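Side-chain contacts in inner membrane protein (Salmonella typhimurium LT2, PDB 2QJV), which probably isomerises a glucuronate-type sugar acid, as a nickel-carrying member of the KduI/IolB family of cupins: residues A[158-161]-A[162-166]; A[17-21]-A[22-26]. The protein carries 2 engineered substitutions. All coordinates share one frame; numbering follows the deposited sequence. Where two conformers were deposited one is given.

Contact 1 of 2, residues A[158-161]-A[162-166]; sequences VYTN and AGATS. Engineered in segment 162-166: Ala162 (natural residue Glu), Ala164 (natural residue Asp).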
loop_
_atom_site.group_PDB
_atom_site.type_symbol
_atom_site.label_atom_id
_atom_site.label_comp_id
_atom_site.label_asym_id
_atom_site.label_seq_id
_atom_site.Cartn_x
_atom_site.Cartn_y
_atom_site.Cartn_z
ATOM N N VAL A 158 26.467 -18.736 -0.395
ATOM C CA VAL A 158 26.824 -18.416 0.973
ATOM C C VAL A 158 25.982 -19.212 1.991
ATOM O O VAL A 158 24.778 -19.416 1.774
ATOM C CB VAL A 158 26.651 -16.880 1.226
ATOM C CG1 VAL A 158 27.035 -16.489 2.679
ATOM C CG2 VAL A 158 27.452 -16.061 0.196
ATOM N N TYR A 159 26.657 -19.670 3.054
ATOM C CA TYR A 159 26.068 -20.422 4.155
ATOM C C TYR A 159 26.148 -19.599 5.403
ATOM O O TYR A 159 27.227 -19.232 5.844
ATOM C CB TYR A 159 26.777 -21.741 4.416
ATOM C CG TYR A 159 26.735 -22.683 3.274
ATOM C CD1 TYR A 159 27.600 -22.534 2.193
ATOM C CD2 TYR A 159 25.880 -23.759 3.289
ATOM C CE1 TYR A 159 27.580 -23.414 1.137
ATOM C CE2 TYR A 159 25.847 -24.640 2.241
ATOM C CZ TYR A 159 26.704 -24.487 1.178
ATOM O OH TYR A 159 26.637 -25.373 0.137
ATOM N N THR A 160 24.972 -19.320 5.974
ATOM C CA THR A 160 24.844 -18.511 7.169
ATOM C C THR A 160 24.181 -19.370 8.248
ATOM O O THR A 160 23.011 -19.690 8.162
ATOM C CB THR A 160 24.069 -17.189 6.906
ATOM O OG1 THR A 160 24.582 -16.546 5.726
ATOM C CG2 THR A 160 24.168 -16.207 8.153
ATOM N N ASN A 161 24.930 -19.701 9.280
ATOM C CA ASN A 161 24.367 -20.515 10.377
ATOM C C ASN A 161 23.362 -19.731 11.217
ATOM O O ASN A 161 23.433 -18.488 11.304
ATOM C CB ASN A 161 25.495 -21.146 11.184
ATOM C CG ASN A 161 26.286 -22.162 10.359
ATOM O OD1 ASN A 161 25.861 -22.603 9.271
ATOM N ND2 ASN A 161 27.414 -22.542 10.874
ATOM N N ALA A 162 22.370 -20.462 11.737
ATOM C CA ALA A 162 21.244 -19.886 12.486
ATOM C C ALA A 162 21.750 -18.932 13.571
ATOM O O ALA A 162 22.584 -19.320 14.401
ATOM C CB ALA A 162 20.364 -20.989 13.090
ATOM N N GLY A 163 21.210 -17.708 13.517
ATOM C CA GLY A 163 21.573 -16.628 14.428
ATOM C C GLY A 163 22.336 -15.515 13.715
ATOM O O GLY A 163 21.935 -14.316 13.813
ATOM N N ALA A 164 23.336 -15.936 12.903
ATOM C CA ALA A 164 24.266 -15.031 12.242
ATOM C C ALA A 164 23.596 -14.131 11.203
ATOM O O ALA A 164 22.536 -14.442 10.614
ATOM C CB ALA A 164 25.420 -15.825 11.573
ATOM N N THR A 165 24.278 -13.019 10.943
ATOM C CA THR A 165 23.879 -12.029 9.942
ATOM C C THR A 165 24.869 -12.086 8.762
ATOM O O THR A 165 26.070 -12.123 8.988
ATOM C CB THR A 165 23.871 -10.600 10.536
ATOM O OG1 THR A 165 23.379 -10.632 11.876
ATOM C CG2 THR A 165 23.030 -9.645 9.654
ATOM N N SER A 166 24.355 -12.116 7.530
ATOM C CA SER A 166 25.197 -12.139 6.325
ATOM C C SER A 166 24.776 -11.000 5.374
ATOM O O SER A 166 23.808 -10.282 5.663
ATOM C CB SER A 166 25.236 -13.540 5.652
ATOM O OG SER A 166 23.984 -13.969 5.252
#
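Thr160 and Ser166 face each other across the turn, their hydroxyls OG1 and OG joined by a 2.7 Å hydrogen bond. Ser166 OG lies between its own backbone N and carbonyl carbon (chi1 60°), which swings it towards Thr160, and it also bonds to Tyr241 OH, so this buried oxygen is gripped twice. The other branch of Thr160 does the apolar work: its CG2 is anti to the backbone N and rests 3.7 Å from CB of Ala164, an engineered residue. Beyond these contacts the chain reverses through a four-residue turn, 161-164, a distorted type II turn. Ala164 N donates to Asn161 O at 3.0 Å, and Gly163 takes the positive phi (111°). The turn connects strand 154-160 to strand 165-166, which belong to separate antiparallel sheets of the cupin fold. On strand 231-233, Thr233 OG1 lies within hydrogen-bonding distance of both Asn161 O and Ala164 O, which must share or alternate for its one proton. The outer side is looser: the amide of Asn161 leads away from the turn, and engineered Ala162 directs its CB outward, both partly exposed. On the far strand, Thr165 turns its hydroxyl to the backbone N of Ala235 in the second subunit.

Contact 2 of 2, residues A[17-21]-A[22-26]; sequences QHISP and QNAGW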
loop_
_atom_site.group_PDB
_atom_site.type_symbol
_atom_site.label_atom_id
_atom_site.label_comp_id
_atom_site.label_asym_id
_atom_site.label_seq_id
_atom_site.Cartn_x
_atom_site.Cartn_y
_atom_site.Cartn_z
ATOM N N GLN A 17 11.079 -21.366 -10.156
ATOM C CA GLN A 17 11.491 -19.949 -10.117
ATOM C C GLN A 17 11.827 -19.449 -11.521
ATOM O O GLN A 17 12.570 -20.091 -12.232
ATOM C CB GLN A 17 12.700 -19.689 -9.190
ATOM C CG GLN A 17 12.332 -19.710 -7.658
ATOM C CD GLN A 17 11.489 -18.550 -7.190
ATOM O OE1 GLN A 17 11.167 -17.640 -7.972
ATOM N NE2 GLN A 17 11.090 -18.581 -5.914
ATOM N N HIS A 18 11.233 -18.324 -11.896
ATOM C CA HIS A 18 11.476 -17.685 -13.198
ATOM C C HIS A 18 11.549 -16.167 -13.005
ATOM O O HIS A 18 10.522 -15.475 -12.960
ATOM C CB HIS A 18 10.430 -18.044 -14.291
ATOM C CG HIS A 18 10.684 -17.315 -15.577
ATOM N ND1 HIS A 18 11.796 -17.559 -16.355
ATOM C CD2 HIS A 18 10.025 -16.285 -16.171
ATOM C CE1 HIS A 18 11.808 -16.717 -17.377
ATOM N NE2 HIS A 18 10.736 -15.945 -17.298
ATOM N N ILE A 19 12.784 -15.678 -12.908
ATOM C CA ILE A 19 13.064 -14.262 -12.722
ATOM C C ILE A 19 13.780 -13.772 -13.968
ATOM O O ILE A 19 14.838 -14.287 -14.331
ATOM C CB ILE A 19 13.938 -13.983 -11.452
ATOM C CG1 ILE A 19 13.384 -14.722 -10.217
ATOM C CG2 ILE A 19 14.075 -12.450 -11.213
ATOM C CD1 ILE A 19 11.907 -14.385 -9.888
ATOM N N SER A 20 13.195 -12.782 -14.635
ATOM C CA SER A 20 13.752 -12.248 -15.878
ATOM C C SER A 20 13.916 -10.754 -15.749
ATOM O O SER A 20 13.236 -10.119 -14.920
ATOM C CB SER A 20 12.820 -12.579 -17.053
ATOM O OG SER A 20 11.573 -11.913 -16.984
ATOM N N PRO A 21 14.804 -10.170 -16.567
ATOM C CA PRO A 21 14.855 -8.708 -16.571
ATOM C C PRO A 21 13.468 -8.062 -16.787
ATOM O O PRO A 21 13.125 -7.071 -16.133
ATOM C CB PRO A 21 15.846 -8.405 -17.703
ATOM C CG PRO A 21 16.729 -9.592 -17.755
ATOM C CD PRO A 21 15.836 -10.758 -17.447
ATOM N N GLN A 22 12.639 -8.674 -17.636
ATOM C CA GLN A 22 11.312 -8.160 -17.941
ATOM C C GLN A 22 10.357 -8.185 -16.733
ATOM O O GLN A 22 9.637 -7.205 -16.499
ATOM C CB GLN A 22 10.705 -8.923 -19.127
ATOM C CG GLN A 22 11.477 -8.744 -20.421
ATOM C CD GLN A 22 12.477 -9.849 -20.734
ATOM O OE1 GLN A 22 13.076 -10.476 -19.877
ATOM N NE2 GLN A 22 12.595 -10.131 -22.026
ATOM N N ASN A 23 10.371 -9.272 -15.955
ATOM C CA ASN A 23 9.493 -9.313 -14.773
ATOM C C ASN A 23 10.126 -8.720 -13.494
ATOM O O ASN A 23 9.429 -8.498 -12.517
ATOM C CB ASN A 23 8.871 -10.755 -14.570
ATOM C CG ASN A 23 9.830 -11.813 -14.102
ATOM O OD1 ASN A 23 10.844 -11.557 -13.418
ATOM N ND2 ASN A 23 9.481 -13.079 -14.419
ATOM N N ALA A 24 11.445 -8.489 -13.507
ATOM C CA ALA A 24 12.168 -7.899 -12.369
ATOM C C ALA A 24 12.217 -6.372 -12.470
ATOM O O ALA A 24 12.479 -5.695 -11.493
ATOM C CB ALA A 24 13.571 -8.488 -12.254
ATOM N N GLY A 25 11.916 -5.815 -13.640
ATOM C CA GLY A 25 11.983 -4.370 -13.807
ATOM C C GLY A 25 13.427 -3.872 -13.890
ATOM O O GLY A 25 13.742 -2.798 -13.413
ATOM N N TRP A 26 14.292 -4.663 -14.507
ATOM C CA TRP A 26 15.692 -4.278 -14.630
ATOM C C TRP A 26 16.293 -4.720 -15.996
ATOM O O TRP A 26 15.544 -5.036 -16.936
ATOM C CB TRP A 26 16.491 -4.743 -13.381
ATOM C CG TRP A 26 16.633 -6.167 -13.100
ATOM C CD1 TRP A 26 16.834 -7.213 -13.999
ATOM C CD2 TRP A 26 16.853 -6.741 -11.800
ATOM N NE1 TRP A 26 17.033 -8.360 -13.333
ATOM C CE2 TRP A 26 17.048 -8.120 -11.987
ATOM C CE3 TRP A 26 16.821 -6.224 -10.482
ATOM C CZ2 TRP A 26 17.263 -9.005 -10.912
ATOM C CZ3 TRP A 26 17.017 -7.095 -9.427
ATOM C CH2 TRP A 26 17.229 -8.476 -9.646
#
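Ser20 and Asn23 bond reciprocally, side chain to backbone, in a capping box at the start of the short helix 21-24. Ser20 OG accepts from Asn23 N at 3.1 Å, while Asn23 OD1 receives Ser20 N at 2.9 Å. The second bond is straight at the hydrogen (173°), yet Ser20 N stands above the amide carbonyl plane rather than on a lone pair. With chi1 at 72° the Asn23 amide is tucked in over its own backbone and reaches back across the end of the strand. There Asn23 ND2 donates to His18 O at 3.0 Å, so both ends of the amide are held and its rotation is fixed. The amide stands nearly perpendicular to the His18 imidazole, their planes 83° apart, with Asn23 ND2 3.7 Å from His18 CD2. His18 ND1 bonds to Asp32, and its NE2 bonds to Glu27 of the third subunit, whose carboxylate also reaches Ser20 OG.

Further along, Ala24 is set against two partners: its CB lies 4.1 Å from Ile19 CG2 and over the centre of one face of the Trp26 ring. From beyond the helix the indole folds back on its first turn, Trp26 CD1 lying 3.6 Å from Pro21 CA. Trp26 N donates to Pro21 O, in the carbonyl plane on a lone pair, and Gly25, with its positive phi, makes the reversal. The whole unit follows strand 16-19, outermost of its sheet within the chain, which pairs with strand 30-35; Trp26 NE1 bonds to Val29 O, and the indole packs on Tyr183, Glu185 and Thr187 of strand 181-193.

From the N terminus, contact 2 comes first: residues 17-26 leave strand 16-19, outermost within the chain in the six-stranded sheet, pass through a single short helix and head for strand 30-35. The chain completes that sheet before contact 1, at 158-166, turns out of the five-stranded sheet into the four-stranded one. The two local closures are in series, neither nested nor crossing. The centres of contact 1 and contact 2 are about 26 Å apart, on opposite sides of the chain's centre, and the contacts do not touch. An indirect tie exists: contact 2 packs on strand 181-193, an outer member of the same sheet that holds strand 154-160. Each also meets a different neighbouring subunit.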